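PDB 5YXT: reducing end xylose-releasing exo-oligoxylanase from Paenibacillus barengoltzii G22, which hydrolyses xylo-oligosaccharides, probably releasing xylose from their reducing ends, as a glycoside hydrolase of family 8. Local coordinates for residues Y13-L16 against L17-Y20; E33-Q37 against L38-D42; R303-I306 against S307-F311; D88-W91 against K92-T96. All blocks are in the same frame, centred on the assembly; numbering follows the deposited sequence.

Contact 1 of 4, residues Y13-L16 against L17-Y20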
loop_
_atom_site.group_PDB
_atom_site.type_symbol
_atom_site.label_atom_id
_atom_site.label_comp_id
_atom_site.label_asym_id
_atom_site.label_seq_id
_atom_site.Cartn_x
_atom_site.Cartn_y
_atom_site.Cartn_z
ATOM N N TYR C 13 18.676 20.647 2.419
ATOM C CA TYR C 13 17.453 20.190 3.056
ATOM C C TYR C 13 16.409 19.844 2.013
ATOM O O TYR C 13 16.260 20.541 1.007
ATOM C CB TYR C 13 16.921 21.260 4.014
ATOM C CG TYR C 13 17.885 21.509 5.141
ATOM C CD1 TYR C 13 18.999 22.333 4.970
ATOM C CD2 TYR C 13 17.710 20.889 6.363
ATOM C CE1 TYR C 13 19.897 22.538 5.998
ATOM C CE2 TYR C 13 18.584 21.095 7.390
ATOM C CZ TYR C 13 19.677 21.913 7.209
ATOM O OH TYR C 13 20.539 22.091 8.261
ATOM N N ARG C 14 15.690 18.760 2.272
ATOM C CA ARG C 14 14.580 18.345 1.430
ATOM C C ARG C 14 13.387 19.272 1.644
ATOM O O ARG C 14 13.016 19.564 2.784
ATOM C CB ARG C 14 14.223 16.899 1.778
ATOM C CG ARG C 14 13.221 16.184 0.897
ATOM C CD ARG C 14 13.480 14.648 0.886
ATOM N NE ARG C 14 13.288 14.009 2.189
ATOM C CZ ARG C 14 14.259 13.810 3.072
ATOM N NH1 ARG C 14 15.483 14.201 2.778
ATOM N NH2 ARG C 14 14.015 13.221 4.248
ATOM N N ASN C 15 12.801 19.758 0.554
ATOM C CA ASN C 15 11.501 20.432 0.605
ATOM C C ASN C 15 10.485 19.363 0.228
ATOM O O ASN C 15 10.138 19.198 -0.943
ATOM C CB ASN C 15 11.434 21.637 -0.331
ATOM C CG ASN C 15 10.089 22.359 -0.267
ATOM O OD1 ASN C 15 9.076 21.787 0.153
ATOM N ND2 ASN C 15 10.072 23.621 -0.694
ATOM N N LEU C 16 10.021 18.626 1.242
ATOM C CA LEU C 16 9.198 17.448 0.995
ATOM C C LEU C 16 7.890 17.815 0.301
ATOM O O LEU C 16 7.432 17.088 -0.582
ATOM C CB LEU C 16 8.922 16.714 2.309
ATOM C CG LEU C 16 8.419 15.280 2.104
ATOM C CD1 LEU C 16 9.378 14.523 1.214
ATOM C CD2 LEU C 16 8.190 14.521 3.422
ATOM N N LEU C 17 7.274 18.937 0.686
ATOM C CA LEU C 17 6.026 19.343 0.039
ATOM C C LEU C 17 6.230 19.547 -1.459
ATOM O O LEU C 17 5.418 19.094 -2.273
ATOM C CB LEU C 17 5.492 20.619 0.685
ATOM C CG LEU C 17 4.949 20.449 2.105
ATOM C CD1 LEU C 17 4.789 21.781 2.834
ATOM C CD2 LEU C 17 3.642 19.700 2.063
ATOM N N ALA C 18 7.325 20.208 -1.837
ATOM C CA ALA C 18 7.597 20.414 -3.256
ATOM C C ALA C 18 7.893 19.094 -3.948
ATOM O O ALA C 18 7.442 18.866 -5.075
ATOM C CB ALA C 18 8.755 21.391 -3.433
ATOM N N GLU C 19 8.664 18.220 -3.293
ATOM C CA GLU C 19 8.887 16.879 -3.817
ATOM C C GLU C 19 7.572 16.196 -4.123
ATOM O O GLU C 19 7.414 15.569 -5.178
ATOM C CB GLU C 19 9.675 16.053 -2.805
ATOM C CG GLU C 19 11.085 16.520 -2.538
ATOM C CD GLU C 19 11.985 15.364 -2.140
ATOM O OE1 GLU C 19 11.460 14.380 -1.577
ATOM O OE2 GLU C 19 13.212 15.442 -2.378
ATOM N N TYR C 20 6.620 16.324 -3.207
ATOM C CA TYR C 20 5.335 15.656 -3.276
ATOM C C TYR C 20 4.385 16.292 -4.282
ATOM O O TYR C 20 3.330 15.714 -4.550
ATOM C CB TYR C 20 4.688 15.658 -1.888
ATOM C CG TYR C 20 5.175 14.566 -0.953
ATOM C CD1 TYR C 20 6.343 13.846 -1.222
ATOM C CD2 TYR C 20 4.469 14.264 0.210
ATOM C CE1 TYR C 20 6.779 12.843 -0.359
ATOM C CE2 TYR C 20 4.899 13.266 1.078
ATOM C CZ TYR C 20 6.043 12.564 0.794
ATOM O OH TYR C 20 6.442 11.584 1.672
#
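N15 caps the short helix 16-20 through its side chain: OD1 accepts from A18 N at 3.1 Å, a nearly straight bond (165° at the hydrogen) whose donor stands well above the amide's carbonyl plane. The cap depends on CG lying anti to the backbone N (chi1 -179°), which carries the amide forward beside the carbonyl, to where OD1 meets A18 N. The main chain adds two further bonds, E19 N to N15 O at 2.9 Å and Y20 N to L16 O, also 2.9 Å, so the amides of A18, E19 and Y20 find acceptors on N15 and L16.

Apolar contacts come next. L16 lays CG over one face of the Y20 ring, 3.9 Å from the centroid and displaced toward the rim, a CH-pi contact; its CD1 reaches Y20 CE1 at 3.5 Å. The methyl of A18 rests against N15 CG at 3.6 Å.

Charge plays a looser part. The E19 carboxylate lies beside the aliphatic part of R14, with OE1 3.2 Å from R14 CD, but the charged atoms R14 NE and E19 OE1 stay 4.2 Å apart, too far for a salt bridge. The guanidinium instead pairs with E274.

The short helix packs against three longer ones: L17 meets helix 355-369 and, with Y20, helix 335-345, while A18 leans on I27 of helix 24-40.

Contact 2 of 4, residues E33-Q37 against L38-D42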
loop_
_atom_site.group_PDB
_atom_site.type_symbol
_atom_site.label_atom_id
_atom_site.label_comp_id
_atom_site.label_asym_id
_atom_site.label_seq_id
_atom_site.Cartn_x
_atom_site.Cartn_y
_atom_site.Cartn_z
ATOM N N GLU C 33 1.535 32.660 5.766
ATOM C CA GLU C 33 0.206 32.870 6.342
ATOM C C GLU C 33 0.098 32.224 7.722
ATOM O O GLU C 33 -0.554 32.766 8.623
ATOM C CB GLU C 33 -0.880 32.316 5.416
ATOM C CG GLU C 33 -1.174 33.165 4.190
ATOM C CD GLU C 33 -1.990 32.414 3.145
ATOM O OE1 GLU C 33 -2.118 31.174 3.271
ATOM O OE2 GLU C 33 -2.507 33.062 2.201
ATOM N N THR C 34 0.736 31.066 7.905
ATOM C CA THR C 34 0.720 30.407 9.204
ATOM C C THR C 34 1.479 31.217 10.244
ATOM O O THR C 34 1.000 31.403 11.368
ATOM C CB THR C 34 1.316 29.010 9.091
ATOM O OG1 THR C 34 0.553 28.253 8.150
ATOM C CG2 THR C 34 1.293 28.315 10.447
ATOM N N TRP C 35 2.687 31.676 9.901
ATOM C CA TRP C 35 3.412 32.566 10.802
ATOM C C TRP C 35 2.529 33.731 11.240
ATOM O O TRP C 35 2.394 34.020 12.435
ATOM C CB TRP C 35 4.702 33.082 10.141
ATOM C CG TRP C 35 5.386 34.075 11.016
ATOM C CD1 TRP C 35 5.277 35.430 10.954
ATOM C CD2 TRP C 35 6.234 33.791 12.139
ATOM N NE1 TRP C 35 6.015 36.012 11.957
ATOM C CE2 TRP C 35 6.615 35.029 12.698
ATOM C CE3 TRP C 35 6.715 32.612 12.719
ATOM C CZ2 TRP C 35 7.454 35.124 13.816
ATOM C CZ3 TRP C 35 7.558 32.705 13.828
ATOM C CH2 TRP C 35 7.914 33.956 14.365
ATOM N N GLU C 36 1.890 34.399 10.285
ATOM C CA GLU C 36 1.130 35.596 10.637
ATOM C C GLU C 36 -0.036 35.271 11.569
ATOM O O GLU C 36 -0.263 35.985 12.549
ATOM C CB GLU C 36 0.671 36.304 9.367
ATOM C CG GLU C 36 1.877 36.788 8.545
ATOM C CD GLU C 36 1.520 37.638 7.341
ATOM O OE1 GLU C 36 1.704 37.156 6.198
ATOM O OE2 GLU C 36 1.100 38.799 7.531
ATOM N N GLN C 37 -0.750 34.167 11.312
ATOM C CA GLN C 37 -1.873 33.787 12.170
ATOM C C GLN C 37 -1.426 33.491 13.596
ATOM O O GLN C 37 -2.180 33.720 14.548
ATOM C CB GLN C 37 -2.591 32.559 11.596
ATOM C CG GLN C 37 -3.328 32.790 10.286
ATOM C CD GLN C 37 -4.271 31.641 9.945
ATOM O OE1 GLN C 37 -3.913 30.717 9.215
ATOM N NE2 GLN C 37 -5.485 31.703 10.469
ATOM N N LEU C 38 -0.220 32.963 13.767
ATOM C CA LEU C 38 0.242 32.527 15.079
ATOM C C LEU C 38 0.978 33.618 15.842
ATOM O O LEU C 38 0.897 33.666 17.082
ATOM C CB LEU C 38 1.163 31.308 14.924
ATOM C CG LEU C 38 0.498 29.926 14.869
ATOM C CD1 LEU C 38 -0.667 29.890 13.917
ATOM C CD2 LEU C 38 1.508 28.820 14.524
ATOM N N PHE C 39 1.709 34.482 15.132
ATOM C CA PHE C 39 2.567 35.470 15.772
ATOM C C PHE C 39 2.162 36.912 15.509
ATOM O O PHE C 39 2.621 37.796 16.238
ATOM C CB PHE C 39 4.034 35.280 15.332
ATOM C CG PHE C 39 4.688 34.073 15.950
ATOM C CD1 PHE C 39 4.493 32.810 15.410
ATOM C CD2 PHE C 39 5.453 34.195 17.100
ATOM C CE1 PHE C 39 5.058 31.685 16.000
ATOM C CE2 PHE C 39 6.028 33.078 17.693
ATOM C CZ PHE C 39 5.829 31.821 17.145
ATOM N N GLU C 40 1.341 37.180 14.499
ATOM C CA GLU C 40 0.940 38.547 14.189
ATOM C C GLU C 40 -0.572 38.692 14.016
ATOM O O GLU C 40 -1.031 39.738 13.549
ATOM C CB GLU C 40 1.664 39.041 12.931
ATOM C CG GLU C 40 3.169 39.176 13.120
ATOM C CD GLU C 40 3.934 39.094 11.819
ATOM O OE1 GLU C 40 5.175 38.940 11.868
ATOM O OE2 GLU C 40 3.303 39.196 10.747
ATOM N N GLY C 41 -1.350 37.695 14.409
ATOM C CA GLY C 41 -2.787 37.666 14.177
ATOM C C GLY C 41 -3.581 38.138 15.377
ATOM O O GLY C 41 -3.171 39.053 16.101
ATOM N N ASP C 42 -4.733 37.498 15.595
ATOM C CA ASP C 42 -5.682 37.929 16.613
ATOM C C ASP C 42 -6.166 36.761 17.460
ATOM O O ASP C 42 -5.608 35.660 17.397
ATOM C CB ASP C 42 -6.882 38.627 15.962
ATOM C CG ASP C 42 -7.403 37.884 14.750
ATOM O OD1 ASP C 42 -7.513 36.641 14.810
ATOM O OD2 ASP C 42 -7.706 38.538 13.735
HETATM O O HOH W 1 -4.677 34.692 14.772
#
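W35 and F39, one helical turn apart, lie face to face as an offset stack: the six-membered ring of the indole and the phenyl ring are only 6° from parallel, with centroids 3.9 Å apart. W35 carries CG anti to its own N (chi1 175°), which sends the indole forward along the helix to where F39 stands. F39 CB also sits over the indole, 4.0 Å from the six-membered centroid.

At the indole's edge, W35 NE1 donates to E40 OE1 at 3.0 Å. The oxygen is close to the ring plane, yet the carboxylate stands almost upright to it, at 83°, and is met from above its own plane. E40 OE2 turns instead toward E36, 3.9 Å from E36 OE2, a proximity of like charges likely to be mildly unfavourable. With an alanine replacing W35, the F39 ring would probably lose its stacking partner and E40 OE1 the indole N-H.

Beyond the pair, Y81 stacks on W35 and R83 makes a cation-pi contact with it. The helical bond F39 N to W35 O, 2.8 Å, sets the two residues one turn apart, giving a stacked i/i+4 aromatic pair near the C-terminal end of helix 24-40, where the helix widens into a pi-type turn.

Contact 3 of 4, residues R303-I306 against S307-F311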
loop_
_atom_site.group_PDB
_atom_site.type_symbol
_atom_site.label_atom_id
_atom_site.label_comp_id
_atom_site.label_asym_id
_atom_site.label_seq_id
_atom_site.Cartn_x
_atom_site.Cartn_y
_atom_site.Cartn_z
ATOM N N ARG C 303 -7.440 8.693 22.875
ATOM C CA ARG C 303 -6.329 8.080 23.590
ATOM C C ARG C 303 -6.278 6.597 23.227
ATOM O O ARG C 303 -7.313 5.941 23.107
ATOM C CB ARG C 303 -6.501 8.258 25.103
ATOM C CG ARG C 303 -5.288 7.831 25.937
ATOM C CD ARG C 303 -5.612 7.808 27.440
ATOM N NE ARG C 303 -6.125 9.080 27.950
ATOM C CZ ARG C 303 -5.375 10.004 28.547
ATOM N NH1 ARG C 303 -4.069 9.817 28.703
ATOM N NH2 ARG C 303 -5.930 11.126 28.984
ATOM N N TYR C 304 -5.071 6.069 23.033
ATOM C CA TYR C 304 -4.879 4.653 22.748
ATOM C C TYR C 304 -3.834 4.087 23.695
ATOM O O TYR C 304 -2.904 4.793 24.083
ATOM C CB TYR C 304 -4.394 4.417 21.285
ATOM C CG TYR C 304 -5.224 5.108 20.233
ATOM C CD1 TYR C 304 -6.376 4.517 19.731
ATOM C CD2 TYR C 304 -4.855 6.346 19.735
ATOM C CE1 TYR C 304 -7.146 5.148 18.776
ATOM C CE2 TYR C 304 -5.619 6.981 18.774
ATOM C CZ TYR C 304 -6.765 6.384 18.306
ATOM O OH TYR C 304 -7.522 7.025 17.360
ATOM N N THR C 305 -3.962 2.807 24.049
ATOM C CA THR C 305 -2.802 2.139 24.630
ATOM C C THR C 305 -1.724 1.997 23.561
ATOM O O THR C 305 -1.990 2.089 22.362
ATOM C CB THR C 305 -3.153 0.754 25.184
ATOM O OG1 THR C 305 -3.432 -0.134 24.099
ATOM C CG2 THR C 305 -4.358 0.817 26.116
ATOM N N ILE C 306 -0.488 1.753 23.994
ATOM C CA ILE C 306 0.573 1.670 23.001
ATOM C C ILE C 306 0.376 0.479 22.071
ATOM O O ILE C 306 0.899 0.478 20.950
ATOM C CB ILE C 306 1.952 1.642 23.683
ATOM C CG1 ILE C 306 2.083 0.446 24.633
ATOM C CG2 ILE C 306 2.205 2.972 24.388
ATOM C CD1 ILE C 306 3.462 -0.152 24.633
ATOM N N SER C 307 -0.381 -0.532 22.500
ATOM C CA SER C 307 -0.725 -1.628 21.602
ATOM C C SER C 307 -1.875 -1.271 20.669
ATOM O O SER C 307 -2.232 -2.081 19.808
ATOM C CB SER C 307 -1.068 -2.892 22.405
ATOM O OG SER C 307 -2.177 -2.657 23.251
ATOM N N GLY C 308 -2.458 -0.084 20.817
ATOM C CA GLY C 308 -3.444 0.424 19.888
ATOM C C GLY C 308 -4.888 0.332 20.333
ATOM O O GLY C 308 -5.775 0.668 19.541
ATOM N N GLU C 309 -5.163 -0.113 21.556
ATOM C CA GLU C 309 -6.552 -0.227 21.992
ATOM C C GLU C 309 -7.111 1.158 22.296
ATOM O O GLU C 309 -6.478 1.929 23.025
ATOM C CB GLU C 309 -6.662 -1.124 23.221
ATOM C CG GLU C 309 -6.113 -2.520 22.996
ATOM C CD GLU C 309 -5.448 -3.095 24.234
ATOM O OE1 GLU C 309 -4.387 -2.565 24.651
ATOM O OE2 GLU C 309 -5.989 -4.081 24.789
ATOM N N PRO C 310 -8.283 1.509 21.771
ATOM C CA PRO C 310 -8.811 2.857 21.983
ATOM C C PRO C 310 -9.490 2.985 23.336
ATOM O O PRO C 310 -10.129 2.054 23.827
ATOM C CB PRO C 310 -9.825 3.013 20.847
ATOM C CG PRO C 310 -10.347 1.606 20.649
ATOM C CD PRO C 310 -9.195 0.672 20.968
ATOM N N PHE C 311 -9.332 4.152 23.940
ATOM C CA PHE C 311 -10.167 4.560 25.053
ATOM C C PHE C 311 -11.413 5.256 24.519
ATOM O O PHE C 311 -11.518 5.576 23.333
ATOM C CB PHE C 311 -9.410 5.505 25.987
ATOM C CG PHE C 311 -8.302 4.854 26.754
ATOM C CD1 PHE C 311 -7.086 4.576 26.145
ATOM C CD2 PHE C 311 -8.467 4.537 28.089
ATOM C CE1 PHE C 311 -6.051 3.981 26.859
ATOM C CE2 PHE C 311 -7.444 3.936 28.805
ATOM C CZ PHE C 311 -6.230 3.663 28.190
#
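T305 OG1 is held by two groups of E309, its carboxylate and its backbone N-H: it donates to OE1 at 2.7 Å, using that oxygen's anti lone pair, and accepts from E309 N at 3.1 Å. The hydroxyl can serve both because OG1 is tucked between N and C (chi1 70°), facing the returning chain. S307 OG is close as well, 2.9 Å from T305 OG1. A valine in place of T305 would probably leave E309 N and the E309 carboxylate without this shared partner, and the carboxylate freer to turn.

The main chain closes the same loop. G308 N donates to T305 O at 2.7 Å across a type I turn from T305 to G308, and T305 N returns a bond to E309 O at 2.9 Å. G308, the last residue of the turn, has a positive phi of 102°, where a CB would run into the carbonyl oxygen of S307. Together these features make a 3:5 beta hairpin, a type I turn with a G1 bulge, linking strands 302-304 and 310-311, with Y304 and P310 as a non-hydrogen-bonded antiparallel pair and F311 N bound almost straight to R303 O at 2.8 Å.

On one side of the hairpin, R303 passes its CD over a face of the F311 ring, 3.9 Å from the centroid, in a CH-pi contact; its guanidinium plane is steeply turned from the ring, at 78°, and NE makes a salt bridge to E313. On the other side, Y304 CD1 meets P310 CB at 3.9 Å, and E147 of the second subunit packs against both residues.

Contact 4 of 4, residues D88-W91 against K92-T96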
loop_
_atom_site.group_PDB
_atom_site.type_symbol
_atom_site.label_atom_id
_atom_site.label_comp_id
_atom_site.label_asym_id
_atom_site.label_seq_id
_atom_site.Cartn_x
_atom_site.Cartn_y
_atom_site.Cartn_z
ATOM N N ASP C 88 13.971 37.618 20.822
ATOM C CA ASP C 88 14.509 38.320 21.981
ATOM C C ASP C 88 13.421 38.673 22.987
ATOM O O ASP C 88 13.656 38.625 24.200
ATOM C CB ASP C 88 15.255 39.579 21.536
ATOM C CG ASP C 88 16.629 39.273 20.962
ATOM O OD1 ASP C 88 17.069 38.106 21.051
ATOM O OD2 ASP C 88 17.283 40.199 20.428
ATOM N N ARG C 89 12.222 39.000 22.510
ATOM C CA ARG C 89 11.120 39.281 23.419
ATOM C C ARG C 89 10.786 38.062 24.268
ATOM O O ARG C 89 10.617 38.168 25.489
ATOM C CB ARG C 89 9.903 39.750 22.618
ATOM C CG ARG C 89 9.971 41.218 22.168
ATOM C CD ARG C 89 8.878 41.514 21.152
ATOM N NE ARG C 89 8.763 42.930 20.800
ATOM C CZ ARG C 89 8.089 43.834 21.507
ATOM N NH1 ARG C 89 8.040 45.099 21.089
ATOM N NH2 ARG C 89 7.479 43.486 22.641
ATOM N N ILE C 90 10.687 36.887 23.638
ATOM C CA ILE C 90 10.383 35.663 24.383
ATOM C C ILE C 90 11.500 35.354 25.372
ATOM O O ILE C 90 11.260 35.093 26.558
ATOM C CB ILE C 90 10.151 34.484 23.418
ATOM C CG1 ILE C 90 8.979 34.776 22.460
ATOM C CG2 ILE C 90 9.906 33.194 24.202
ATOM C CD1 ILE C 90 8.701 33.638 21.430
ATOM N N TRP C 91 12.742 35.396 24.898
ATOM C CA TRP C 91 13.874 35.089 25.761
ATOM C C TRP C 91 13.964 36.069 26.922
ATOM O O TRP C 91 14.314 35.681 28.037
ATOM C CB TRP C 91 15.162 35.085 24.946
ATOM C CG TRP C 91 16.393 34.765 25.755
ATOM C CD1 TRP C 91 17.525 35.532 25.856
ATOM C CD2 TRP C 91 16.622 33.606 26.576
ATOM N NE1 TRP C 91 18.436 34.927 26.683
ATOM C CE2 TRP C 91 17.911 33.747 27.141
ATOM C CE3 TRP C 91 15.863 32.474 26.895
ATOM C CZ2 TRP C 91 18.460 32.794 28.007
ATOM C CZ3 TRP C 91 16.410 31.521 27.755
ATOM C CH2 TRP C 91 17.699 31.695 28.306
ATOM N N LYS C 92 13.606 37.337 26.694
ATOM C CA LYS C 92 13.658 38.325 27.771
ATOM C C LYS C 92 12.639 38.013 28.856
ATOM O O LYS C 92 12.964 38.033 30.048
ATOM C CB LYS C 92 13.433 39.735 27.216
ATOM C CG LYS C 92 13.682 40.861 28.241
ATOM C CD LYS C 92 14.856 40.544 29.162
ATOM C CE LYS C 92 15.566 41.801 29.655
ATOM N NZ LYS C 92 16.581 41.483 30.714
ATOM N N TRP C 93 11.393 37.736 28.466
ATOM C CA TRP C 93 10.387 37.315 29.436
ATOM C C TRP C 93 10.865 36.099 30.218
ATOM O O TRP C 93 10.674 36.009 31.441
ATOM C CB TRP C 93 9.079 36.998 28.707
ATOM C CG TRP C 93 7.813 37.108 29.515
ATOM C CD1 TRP C 93 6.936 38.155 29.518
ATOM C CD2 TRP C 93 7.258 36.120 30.392
ATOM N NE1 TRP C 93 5.881 37.886 30.360
ATOM C CE2 TRP C 93 6.055 36.640 30.902
ATOM C CE3 TRP C 93 7.673 34.853 30.813
ATOM C CZ2 TRP C 93 5.261 35.932 31.804
ATOM C CZ3 TRP C 93 6.882 34.153 31.696
ATOM C CH2 TRP C 93 5.686 34.692 32.183
ATOM N N THR C 94 11.494 35.156 29.513
ATOM C CA THR C 94 11.926 33.903 30.118
ATOM C C THR C 94 12.953 34.141 31.211
ATOM O O THR C 94 12.820 33.629 32.327
ATOM C CB THR C 94 12.467 32.975 29.029
ATOM O OG1 THR C 94 11.404 32.670 28.105
ATOM C CG2 THR C 94 12.997 31.677 29.624
ATOM N N VAL C 95 13.970 34.944 30.919
ATOM C CA VAL C 95 15.010 35.191 31.914
ATOM C C VAL C 95 14.457 35.989 33.091
ATOM O O VAL C 95 14.835 35.758 34.246
ATOM C CB VAL C 95 16.205 35.895 31.250
ATOM C CG1 VAL C 95 17.262 36.257 32.298
ATOM C CG2 VAL C 95 16.795 34.994 30.159
ATOM N N THR C 96 13.538 36.921 32.828
ATOM C CA THR C 96 13.122 37.831 33.890
ATOM C C THR C 96 12.193 37.159 34.890
ATOM O O THR C 96 12.251 37.472 36.084
ATOM C CB THR C 96 12.448 39.072 33.305
ATOM O OG1 THR C 96 11.248 38.694 32.627
ATOM C CG2 THR C 96 13.367 39.774 32.344
#
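W91 lays its indole along helix 84-98, where V95, one turn on, touches its face and T94 meets its benzene end. Helix 84-98 belongs to the (alpha/alpha)6 barrel of glycoside hydrolase family 8, and its flank here faces helix 68-80. At the root of the side chain, CB leaves beside the bond to K92. CG is anti to the backbone N (chi1 -180°), and the ring is thereby carried forward beside the next turn instead of back along the previous one.

From there the atoms divide between two neighbours. CE2 and CZ2 are nearest V95 CG2, CE2 at 3.5 Å; CD2, NE1 and CH2 lie somewhat farther from the same methyl, which sits over the face. This is a CH-pi contact, with V95 CG2 3.6 Å from the centroid of the six-membered ring and 20° off its normal. The indole N-H, NE1, donates to P149 O. Toward the tip, CE3 and CZ3 meet T94 instead, CZ3 reaching T94 CG2 at 3.9 Å, the two side chains crossing at about a right angle. M75 of helix 68-80 also touches the W91 side chain.

Underneath, the backbone holds the spacing: V95 N bonds to W91 O at 3.0 Å. T94 doubles its hold on the turn, for I90 O takes both T94 N, 3.0 Å away, and T94 OG1, which arrives from above the carbonyl plane at 2.9 Å.

How the contacts relate
Contact 1 spans a helix start, contact 2 a helix end and contact 4 the body of a helix, and all three are partly buried; contact 3, a surface hairpin, is held by a polar network round T305 and E309 and packs on the second subunit. The three helical contacts each have an aromatic i/i+4 pair, a ring stack in contact 2 and an aliphatic carbon over a ring in contacts 1 and 4, and contact 1 adds the cap. Helix 24-40, which carries contact 2, also packs against contact 1; helix 68-80 touches both contacts 2 and 4, whose nearest atoms are about 5 Å apart. Contacts 3 and 4 sit on opposite sides of the chain's centre.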